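Local structure of ferrous iron transport protein B (Legionella pneumophila, 3IBY) at residues V113-D121 with L139-K150; I182-K193 with F219-T230. The protein probably transports ferrous iron across the cell inner membrane in a GTP-driven uptake system, the chain described being its cytosolic part with the GTPase and GDI domains. All coordinates share one frame; numbering follows the deposited sequence.

In the fold
Contact 1 (113-121 with 139-150) lies in the G domain, where strand 113-118 pairs with strand 143-145 at one edge of the mixed sheet and the strand ends run into a predicted GTP site. Contact 2 (182-193 with 219-230) comes later in the chain and is built almost wholly from helices, joining helices 177-193 and 219-229 away from the annotated sites, in what is probably the GDI domain. The two follow in series, contact 1 closing before contact 2 opens. Their centres are 36 Å apart on opposite sides of the chain's centre, and their nearest atoms stay about 17 Å apart, so nucleotide-site and helix-bundle contacts are built from separate elements.

Contact 1 (V113-D121 with L139-K150); sequences VVVALNMMD and LGCSVIPIQAHK
D121 and H149 approach from opposite directions, and H149 NE2 donates to D121 OD2 at 2.6 Å. The carboxylate oxygen is met on its syn side and lies near the imidazole plane, although the two flat groups are turned 38° apart. With chi1 at 55°, D121 holds CG between its backbone N and carbonyl carbon, which brings the carboxylate to the ring edge. The amide of Q147 also stacks on the carboxylate, with planes 18° apart. A water accepts from K150 NZ and donates to D121 OD2; the lysine is too far for a direct salt bridge, though its positive charge would probably help stabilise the carboxylate.

N118 sends its amide across the I146 side chain. OD1 takes the A148 N-H at 3.1 Å in a nearly straight bond and a weak one from M119 N, while ND2 donates to the C12 carbonyl, so both ends of the amide are fixed. N118, M119, A148 and C12 belong to predicted GTP-binding sites, and N118 to D121 fits the NKxD position of G proteins, with methionine where lysine is usual.

Upstream the strands run parallel. V115 N to S142 O (2.9 Å) and I144 N to V115 O (2.7 Å) open a series continued by L117 N to I144 O and I146 N to L117 O. V115 and V143 stand side by side, pointing the same way, with CG1 atoms 4.1 Å apart, and V115 CG2 meets C141 SG at 3.6 Å. On the opposite sheet face A116 CB touches I146 CD1.

Strand 143-145 forms one edge of the sheet, while strand 86-92 pairs with the other side of 113-118. Helix 154-162 packs on V114, A116 and I144, and helix 14-22 on A116, I146 and A148.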
loop_
_atom_site.group_PDB
_atom_site.type_symbol
_atom_site.label_atom_id
_atom_site.label_comp_id
_atom_site.label_asym_id
_atom_site.label_seq_id
_atom_site.Cartn_x
_atom_site.Cartn_y
_atom_site.Cartn_z
ATOM N N VAL A 113 6.632 -1.241 5.615
ATOM C CA VAL A 113 6.589 -1.042 4.186
ATOM C C VAL A 113 7.915 -0.478 3.752
ATOM O O VAL A 113 8.512 0.306 4.462
ATOM C CB VAL A 113 5.468 -0.062 3.715
ATOM C CG1 VAL A 113 5.397 0.019 2.199
ATOM C CG2 VAL A 113 4.128 -0.480 4.264
ATOM N N VAL A 114 8.358 -0.920 2.575
ATOM C CA VAL A 114 9.518 -0.401 1.876
ATOM C C VAL A 114 8.943 -0.025 0.486
ATOM O O VAL A 114 8.113 -0.765 -0.049
ATOM C CB VAL A 114 10.601 -1.499 1.753
ATOM C CG1 VAL A 114 9.984 -2.749 1.160
ATOM C CG2 VAL A 114 11.742 -1.044 0.871
ATOM N N VAL A 115 9.344 1.123 -0.070
ATOM C CA VAL A 115 8.882 1.537 -1.385
ATOM C C VAL A 115 9.960 1.229 -2.398
ATOM O O VAL A 115 11.139 1.519 -2.167
ATOM C CB VAL A 115 8.540 2.997 -1.422
ATOM C CG1 VAL A 115 8.226 3.423 -2.840
ATOM C CG2 VAL A 115 7.368 3.242 -0.554
ATOM N N ALA A 116 9.551 0.566 -3.479
ATOM C CA ALA A 116 10.399 0.260 -4.655
ATOM C C ALA A 116 9.969 1.228 -5.733
ATOM O O ALA A 116 8.847 1.131 -6.210
ATOM C CB ALA A 116 10.165 -1.142 -5.138
ATOM N N LEU A 117 10.823 2.193 -6.082
ATOM C CA LEU A 117 10.420 3.332 -6.925
ATOM C C LEU A 117 10.916 2.967 -8.291
ATOM O O LEU A 117 12.080 3.116 -8.603
ATOM C CB LEU A 117 11.068 4.600 -6.402
ATOM C CG LEU A 117 10.443 5.998 -6.523
ATOM C CD1 LEU A 117 11.581 6.929 -6.876
ATOM C CD2 LEU A 117 9.304 6.103 -7.522
ATOM N N ASN A 118 10.018 2.385 -9.067
ATOM C CA ASN A 118 10.374 1.725 -10.311
ATOM C C ASN A 118 10.311 2.726 -11.486
ATOM O O ASN A 118 9.852 3.842 -11.328
ATOM C CB ASN A 118 9.441 0.517 -10.501
ATOM C CG ASN A 118 9.915 -0.465 -11.569
ATOM O OD1 ASN A 118 11.078 -0.433 -12.013
ATOM N ND2 ASN A 118 9.004 -1.345 -11.996
ATOM N N MET A 119 10.848 2.324 -12.635
ATOM C CA MET A 119 10.740 3.045 -13.906
ATOM C C MET A 119 11.466 4.368 -13.868
ATOM O O MET A 119 11.051 5.370 -14.493
ATOM C CB MET A 119 9.294 3.254 -14.269
ATOM C CG MET A 119 8.440 2.009 -14.172
ATOM S SD MET A 119 8.873 0.780 -15.387
ATOM C CE MET A 119 7.287 -0.037 -15.628
ATOM N N MET A 120 12.565 4.363 -13.141
ATOM C CA MET A 120 13.358 5.565 -13.012
ATOM C C MET A 120 13.909 6.019 -14.387
ATOM O O MET A 120 14.193 7.232 -14.594
ATOM C CB MET A 120 14.518 5.338 -12.038
ATOM C CG MET A 120 14.122 5.087 -10.612
ATOM S SD MET A 120 13.225 6.455 -9.930
ATOM C CE MET A 120 14.460 7.758 -9.748
ATOM N N ASP A 121 14.074 5.055 -15.294
ATOM C CA ASP A 121 14.634 5.340 -16.598
ATOM C C ASP A 121 13.586 6.044 -17.431
ATOM O O ASP A 121 13.872 7.065 -18.077
ATOM C CB ASP A 121 15.203 4.070 -17.282
ATOM C CG ASP A 121 14.193 2.918 -17.411
ATOM O OD1 ASP A 121 13.210 2.813 -16.628
ATOM O OD2 ASP A 121 14.389 2.080 -18.300
ATOM N N LEU A 139 7.685 10.429 3.641
ATOM C CA LEU A 139 6.890 9.192 3.820
ATOM C C LEU A 139 7.289 8.349 5.050
ATOM O O LEU A 139 6.530 7.440 5.464
ATOM C CB LEU A 139 6.983 8.274 2.582
ATOM C CG LEU A 139 6.404 8.708 1.232
ATOM C CD1 LEU A 139 6.469 7.563 0.225
ATOM C CD2 LEU A 139 4.990 9.247 1.372
ATOM N N GLY A 140 8.480 8.588 5.602
ATOM C CA GLY A 140 8.945 7.816 6.756
ATOM C C GLY A 140 9.270 6.344 6.527
ATOM O O GLY A 140 9.286 5.580 7.457
ATOM N N CYS A 141 9.535 5.931 5.295
ATOM C CA CYS A 141 10.002 4.559 5.017
ATOM C C CYS A 141 11.086 4.587 3.966
ATOM O O CYS A 141 11.152 5.543 3.196
ATOM C CB CYS A 141 8.871 3.714 4.487
ATOM S SG CYS A 141 8.291 4.160 2.814
ATOM N N SER A 142 11.919 3.542 3.916
ATOM C CA SER A 142 12.871 3.396 2.822
ATOM C C SER A 142 12.160 3.560 1.495
ATOM O O SER A 142 11.094 2.954 1.273
ATOM C CB SER A 142 13.522 2.022 2.824
ATOM O OG SER A 142 14.263 1.836 4.009
ATOM N N VAL A 143 12.738 4.416 0.651
ATOM C CA VAL A 143 12.317 4.575 -0.754
ATOM C C VAL A 143 13.526 4.161 -1.600
ATOM O O VAL A 143 14.591 4.761 -1.478
ATOM C CB VAL A 143 11.879 6.023 -1.084
ATOM C CG1 VAL A 143 11.289 6.069 -2.463
ATOM C CG2 VAL A 143 10.883 6.537 -0.089
ATOM N N ILE A 144 13.376 3.094 -2.383
ATOM C CA ILE A 144 14.517 2.474 -3.042
ATOM C C ILE A 144 14.281 2.571 -4.529
ATOM O O ILE A 144 13.394 1.895 -5.065
ATOM C CB ILE A 144 14.722 0.987 -2.635
ATOM C CG1 ILE A 144 14.977 0.845 -1.106
ATOM C CG2 ILE A 144 15.852 0.347 -3.468
ATOM C CD1 ILE A 144 16.330 1.348 -0.575
ATOM N N PRO A 145 15.035 3.441 -5.198
ATOM C CA PRO A 145 14.946 3.612 -6.634
ATOM C C PRO A 145 15.476 2.397 -7.377
ATOM O O PRO A 145 16.567 1.923 -7.046
ATOM C CB PRO A 145 15.864 4.793 -6.912
ATOM C CG PRO A 145 16.139 5.427 -5.601
ATOM C CD PRO A 145 15.897 4.442 -4.552
ATOM N N ILE A 146 14.706 1.909 -8.354
ATOM C CA ILE A 146 15.067 0.729 -9.169
ATOM C C ILE A 146 14.680 0.815 -10.662
ATOM O O ILE A 146 13.997 1.737 -11.109
ATOM C CB ILE A 146 14.405 -0.564 -8.609
ATOM C CG1 ILE A 146 12.864 -0.507 -8.735
ATOM C CG2 ILE A 146 14.816 -0.800 -7.150
ATOM C CD1 ILE A 146 12.162 -1.846 -8.603
ATOM N N GLN A 147 15.148 -0.169 -11.425
ATOM C CA GLN A 147 14.675 -0.429 -12.791
ATOM C C GLN A 147 14.593 -1.942 -12.928
ATOM O O GLN A 147 15.580 -2.626 -13.227
ATOM C CB GLN A 147 15.614 0.139 -13.835
ATOM C CG GLN A 147 15.918 1.611 -13.700
ATOM C CD GLN A 147 16.974 2.066 -14.676
ATOM O OE1 GLN A 147 17.773 2.929 -14.369
ATOM N NE2 GLN A 147 17.002 1.458 -15.836
ATOM N N ALA A 148 13.409 -2.456 -12.632
ATOM C CA ALA A 148 13.242 -3.859 -12.404
ATOM C C ALA A 148 13.573 -4.556 -13.691
ATOM O O ALA A 148 14.268 -5.572 -13.703
ATOM C CB ALA A 148 11.807 -4.143 -11.981
ATOM N N HIS A 149 13.065 -3.997 -14.787
ATOM C CA HIS A 149 13.313 -4.546 -16.142
ATOM C C HIS A 149 14.806 -4.696 -16.494
ATOM O O HIS A 149 15.160 -5.431 -17.399
ATOM C CB HIS A 149 12.551 -3.730 -17.227
ATOM C CG HIS A 149 12.791 -2.252 -17.167
ATOM N ND1 HIS A 149 12.584 -1.506 -16.028
ATOM C CD2 HIS A 149 13.215 -1.380 -18.111
ATOM C CE1 HIS A 149 12.876 -0.242 -16.274
ATOM N NE2 HIS A 149 13.280 -0.141 -17.526
ATOM N N LYS A 150 15.659 -3.986 -15.774
ATOM C CA LYS A 150 17.080 -3.965 -16.049
ATOM C C LYS A 150 17.895 -4.404 -14.834
ATOM O O LYS A 150 19.110 -4.338 -14.849
ATOM C CB LYS A 150 17.466 -2.553 -16.495
ATOM C CG LYS A 150 16.956 -2.182 -17.892
ATOM C CD LYS A 150 16.965 -0.660 -18.151
ATOM C CE LYS A 150 18.325 -0.055 -18.017
ATOM N NZ LYS A 150 18.367 1.353 -18.471
HETATM O O HOH W 1 10.055 -2.665 -14.038
HETATM O O HOH W 2 16.144 1.874 -20.097
#

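Contact 2 (I182-K193 with F219-T230); sequences ILNDLENQLISK and FTESLLIKLQET
I182, L186 and L190 meet L223, L227 and F219 in an apolar seam between two nearly antiparallel helices, whose short axes make an angle of 161° and come no closer than 12.3 Å. At that spacing the side chains, rather than the backbones, fill the interface. The closest apolar pair is I182 CG2 with L227 CD2 at 3.5 Å, two side chains that run obliquely to each other. CG2 of I182 stands opposite the backbone N across the CA-CB bond, leaving CG1 to carry CD1 toward T230, whose OG1 is 3.9 Å away. L186 divides its two methyls: CD1 reaches L223 CD1 at 3.7 Å, while CD2 meets L227 CD1 at 4.1 Å, tip to tip.

Aromatic contacts close the end at F219. L190 CD2 comes to the ring edge, near its plane and 4.0 Å from F219 CZ. K193 and F219 slide past each other in opposite directions, with K193 CG 3.7 Å from F219 CZ; the bend at chi2 (-76°) carries the lysine chain along the phenyl group. Its ammonium NZ lies 5.2 Å from the ring centroid, a long cation-pi distance that implies at most a weak attraction.

Polar side chains flank the apolar seam. The extended Q189 slides past L223 and brings its amide alongside L223 CD2, with K226 arriving from the opposite direction. No clear hydrogen bond crosses between the helices; T230 OG1 instead donates to L227 O within its own segment.

Helix 197-209 lies against the first helix, touching L183, E187, L190 and I191. The long helix 234-253 meets I182 and L227 through L234 and L183 through L238, joining both partners in one helical bundle, C-terminal to the G domain, that is probably the GDI domain.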
loop_
_atom_site.group_PDB
_atom_site.type_symbol
_atom_site.label_atom_id
_atom_site.label_comp_id
_atom_site.label_asym_id
_atom_site.label_seq_id
_atom_site.Cartn_x
_atom_site.Cartn_y
_atom_site.Cartn_z
ATOM N N ILE A 182 -15.975 11.885 13.624
ATOM C CA ILE A 182 -16.652 10.642 13.219
ATOM C C ILE A 182 -15.672 9.485 13.132
ATOM O O ILE A 182 -15.979 8.392 13.569
ATOM C CB ILE A 182 -17.382 10.775 11.842
ATOM C CG1 ILE A 182 -18.566 11.727 11.942
ATOM C CG2 ILE A 182 -17.900 9.398 11.353
ATOM C CD1 ILE A 182 -19.162 12.126 10.595
ATOM N N LEU A 183 -14.505 9.732 12.545
ATOM C CA LEU A 183 -13.469 8.718 12.461
ATOM C C LEU A 183 -12.954 8.308 13.852
ATOM O O LEU A 183 -12.624 7.126 14.062
ATOM C CB LEU A 183 -12.294 9.188 11.591
ATOM C CG LEU A 183 -12.413 9.347 10.061
ATOM C CD1 LEU A 183 -11.152 10.025 9.547
ATOM C CD2 LEU A 183 -12.655 8.020 9.272
ATOM N N ASN A 184 -12.885 9.246 14.803
ATOM C CA ASN A 184 -12.417 8.889 16.146
ATOM C C ASN A 184 -13.479 8.104 16.948
ATOM O O ASN A 184 -13.126 7.239 17.765
ATOM C CB ASN A 184 -11.911 10.121 16.921
ATOM C CG ASN A 184 -10.762 10.843 16.215
ATOM O OD1 ASN A 184 -9.962 10.255 15.493
ATOM N ND2 ASN A 184 -10.694 12.131 16.421
ATOM N N ASP A 185 -14.769 8.395 16.720
ATOM C CA ASP A 185 -15.871 7.580 17.295
ATOM C C ASP A 185 -15.816 6.170 16.689
ATOM O O ASP A 185 -15.883 5.160 17.381
ATOM C CB ASP A 185 -17.267 8.202 17.052
ATOM C CG ASP A 185 -17.677 9.219 18.134
ATOM O OD1 ASP A 185 -18.559 10.075 17.862
ATOM O OD2 ASP A 185 -17.116 9.173 19.255
ATOM N N LEU A 186 -15.670 6.124 15.381
ATOM C CA LEU A 186 -15.622 4.876 14.674
ATOM C C LEU A 186 -14.455 4.024 15.188
ATOM O O LEU A 186 -14.675 2.880 15.580
ATOM C CB LEU A 186 -15.521 5.159 13.182
ATOM C CG LEU A 186 -15.978 4.064 12.252
ATOM C CD1 LEU A 186 -17.425 3.722 12.521
ATOM C CD2 LEU A 186 -15.774 4.519 10.824
ATOM N N GLU A 187 -13.248 4.595 15.246
ATOM C CA GLU A 187 -12.090 3.890 15.820
ATOM C C GLU A 187 -12.366 3.335 17.213
ATOM O O GLU A 187 -12.001 2.210 17.518
ATOM C CB GLU A 187 -10.821 4.770 15.860
ATOM C CG GLU A 187 -9.558 4.013 16.361
ATOM C CD GLU A 187 -8.195 4.750 16.158
ATOM O OE1 GLU A 187 -8.142 5.996 16.188
ATOM O OE2 GLU A 187 -7.148 4.066 15.994
ATOM N N ASN A 188 -13.016 4.109 18.058
ATOM C CA ASN A 188 -13.248 3.676 19.440
ATOM C C ASN A 188 -14.341 2.606 19.577
ATOM O O ASN A 188 -14.182 1.635 20.308
ATOM C CB ASN A 188 -13.553 4.910 20.307
ATOM C CG ASN A 188 -12.321 5.828 20.474
ATOM O OD1 ASN A 188 -12.411 7.064 20.337
ATOM N ND2 ASN A 188 -11.163 5.209 20.771
ATOM N N GLN A 189 -15.451 2.795 18.873
ATOM C CA GLN A 189 -16.456 1.749 18.690
ATOM C C GLN A 189 -15.737 0.403 18.426
ATOM O O GLN A 189 -15.964 -0.585 19.151
ATOM C CB GLN A 189 -17.359 2.124 17.506
ATOM C CG GLN A 189 -18.828 1.632 17.517
ATOM C CD GLN A 189 -19.735 2.428 16.503
ATOM O OE1 GLN A 189 -19.281 3.372 15.847
ATOM N NE2 GLN A 189 -21.016 2.039 16.402
ATOM N N LEU A 190 -14.842 0.389 17.428
ATOM C CA LEU A 190 -14.087 -0.814 17.053
ATOM C C LEU A 190 -13.217 -1.376 18.183
ATOM O O LEU A 190 -13.232 -2.576 18.426
ATOM C CB LEU A 190 -13.210 -0.559 15.815
ATOM C CG LEU A 190 -13.969 -0.207 14.538
ATOM C CD1 LEU A 190 -13.058 -0.137 13.380
ATOM C CD2 LEU A 190 -15.103 -1.201 14.289
ATOM N N ILE A 191 -12.458 -0.519 18.867
ATOM C CA ILE A 191 -11.620 -0.981 19.979
ATOM C C ILE A 191 -12.478 -1.677 21.042
ATOM O O ILE A 191 -12.144 -2.773 21.482
ATOM C CB ILE A 191 -10.788 0.171 20.589
ATOM C CG1 ILE A 191 -9.732 0.657 19.587
ATOM C CG2 ILE A 191 -10.083 -0.270 21.834
ATOM C CD1 ILE A 191 -9.243 2.067 19.814
ATOM N N SER A 192 -13.606 -1.072 21.405
ATOM C CA SER A 192 -14.538 -1.669 22.392
ATOM C C SER A 192 -15.099 -3.008 21.948
ATOM O O SER A 192 -15.327 -3.904 22.782
ATOM C CB SER A 192 -15.741 -0.749 22.642
ATOM O OG SER A 192 -15.329 0.546 22.992
ATOM N N LYS A 193 -15.381 -3.091 20.641
ATOM C CA LYS A 193 -15.808 -4.318 19.991
ATOM C C LYS A 193 -14.824 -5.448 20.283
ATOM O O LYS A 193 -15.208 -6.609 20.287
ATOM C CB LYS A 193 -15.936 -4.101 18.475
ATOM C CG LYS A 193 -17.353 -4.169 17.932
ATOM C CD LYS A 193 -17.842 -5.636 17.849
ATOM C CE LYS A 193 -19.383 -5.742 17.822
ATOM N NZ LYS A 193 -19.894 -7.116 18.174
ATOM N N PHE A 219 -22.236 -6.845 10.401
ATOM C CA PHE A 219 -21.808 -5.776 11.340
ATOM C C PHE A 219 -21.259 -4.557 10.549
ATOM O O PHE A 219 -21.429 -3.385 10.943
ATOM C CB PHE A 219 -20.747 -6.351 12.325
ATOM C CG PHE A 219 -19.965 -5.303 13.095
ATOM C CD1 PHE A 219 -20.560 -4.567 14.111
ATOM C CD2 PHE A 219 -18.623 -5.067 12.812
ATOM C CE1 PHE A 219 -19.827 -3.589 14.824
ATOM C CE2 PHE A 219 -17.880 -4.087 13.520
ATOM C CZ PHE A 219 -18.484 -3.354 14.522
ATOM N N THR A 220 -20.583 -4.875 9.442
ATOM C CA THR A 220 -20.059 -3.889 8.489
ATOM C C THR A 220 -21.209 -3.143 7.771
ATOM O O THR A 220 -21.042 -1.991 7.378
ATOM C CB THR A 220 -19.071 -4.582 7.449
ATOM O OG1 THR A 220 -18.029 -5.272 8.163
ATOM C CG2 THR A 220 -18.428 -3.556 6.422
ATOM N N GLU A 221 -22.374 -3.775 7.613
ATOM C CA GLU A 221 -23.459 -3.121 6.894
ATOM C C GLU A 221 -24.237 -2.168 7.794
ATOM O O GLU A 221 -24.785 -1.175 7.325
ATOM C CB GLU A 221 -24.345 -4.153 6.215
ATOM C CG GLU A 221 -23.682 -4.729 4.970
ATOM C CD GLU A 221 -24.019 -6.187 4.737
ATOM O OE1 GLU A 221 -25.147 -6.603 5.115
ATOM O OE2 GLU A 221 -23.149 -6.915 4.181
ATOM N N SER A 222 -24.250 -2.462 9.087
ATOM C CA SER A 222 -24.903 -1.597 10.061
ATOM C C SER A 222 -24.103 -0.313 10.211
ATOM O O SER A 222 -24.625 0.766 9.999
ATOM C CB SER A 222 -25.115 -2.320 11.412
ATOM O OG SER A 222 -24.033 -3.190 11.715
ATOM N N LEU A 223 -22.827 -0.424 10.533
ATOM C CA LEU A 223 -21.987 0.772 10.561
ATOM C C LEU A 223 -22.086 1.665 9.294
ATOM O O LEU A 223 -22.165 2.881 9.407
ATOM C CB LEU A 223 -20.528 0.403 10.816
ATOM C CG LEU A 223 -20.129 0.027 12.239
ATOM C CD1 LEU A 223 -18.629 0.243 12.387
ATOM C CD2 LEU A 223 -20.890 0.830 13.287
ATOM N N LEU A 224 -22.086 1.047 8.109
ATOM C CA LEU A 224 -22.131 1.779 6.816
ATOM C C LEU A 224 -23.395 2.632 6.647
ATOM O O LEU A 224 -23.352 3.696 6.028
ATOM C CB LEU A 224 -21.979 0.833 5.585
ATOM C CG LEU A 224 -20.553 0.471 5.103
ATOM C CD1 LEU A 224 -20.513 -0.506 3.871
ATOM C CD2 LEU A 224 -19.740 1.737 4.798
ATOM N N ILE A 225 -24.520 2.167 7.161
ATOM C CA ILE A 225 -25.719 2.972 7.042
ATOM C C ILE A 225 -25.621 4.081 8.071
ATOM O O ILE A 225 -26.015 5.220 7.787
ATOM C CB ILE A 225 -27.010 2.168 7.135
ATOM C CG1 ILE A 225 -26.961 1.169 8.294
ATOM C CG2 ILE A 225 -27.227 1.471 5.824
ATOM C CD1 ILE A 225 -28.197 0.344 8.460
ATOM N N LYS A 226 -25.030 3.768 9.221
ATOM C CA LYS A 226 -24.804 4.762 10.248
ATOM C C LYS A 226 -23.957 5.922 9.725
ATOM O O LYS A 226 -24.180 7.071 10.110
ATOM C CB LYS A 226 -24.118 4.142 11.453
ATOM C CG LYS A 226 -24.058 5.051 12.679
ATOM C CD LYS A 226 -22.702 4.968 13.355
ATOM C CE LYS A 226 -22.646 5.798 14.625
ATOM N NZ LYS A 226 -22.468 4.950 15.853
ATOM N N LEU A 227 -22.990 5.638 8.856
ATOM C CA LEU A 227 -22.122 6.701 8.302
ATOM C C LEU A 227 -22.854 7.572 7.264
ATOM O O LEU A 227 -22.643 8.785 7.215
ATOM C CB LEU A 227 -20.824 6.115 7.735
ATOM C CG LEU A 227 -19.837 5.584 8.800
ATOM C CD1 LEU A 227 -18.890 4.511 8.226
ATOM C CD2 LEU A 227 -19.029 6.722 9.470
ATOM N N GLN A 228 -23.732 6.948 6.472
ATOM C CA GLN A 228 -24.653 7.666 5.574
ATOM C C GLN A 228 -25.669 8.561 6.311
ATOM O O GLN A 228 -25.975 9.684 5.848
ATOM C CB GLN A 228 -25.421 6.681 4.671
ATOM C CG GLN A 228 -24.831 6.470 3.278
ATOM C CD GLN A 228 -24.103 5.161 3.160
ATOM O OE1 GLN A 228 -24.687 4.098 3.392
ATOM N NE2 GLN A 228 -22.819 5.222 2.793
ATOM N N GLU A 229 -26.206 8.079 7.434
ATOM C CA GLU A 229 -27.192 8.866 8.174
ATOM C C GLU A 229 -26.565 10.137 8.758
ATOM O O GLU A 229 -27.300 11.071 9.087
ATOM C CB GLU A 229 -27.902 8.066 9.293
ATOM C CG GLU A 229 -29.280 8.662 9.692
ATOM C CD GLU A 229 -29.554 8.683 11.193
ATOM O OE1 GLU A 229 -29.133 7.723 11.874
ATOM O OE2 GLU A 229 -30.216 9.641 11.689
ATOM N N THR A 230 -25.237 10.197 8.902
ATOM C CA THR A 230 -24.619 11.463 9.307
ATOM C C THR A 230 -24.688 12.471 8.152
ATOM O O THR A 230 -24.386 13.656 8.355
ATOM C CB THR A 230 -23.158 11.335 9.765
ATOM O OG1 THR A 230 -22.332 11.084 8.620
ATOM C CG2 THR A 230 -23.000 10.242 10.849
#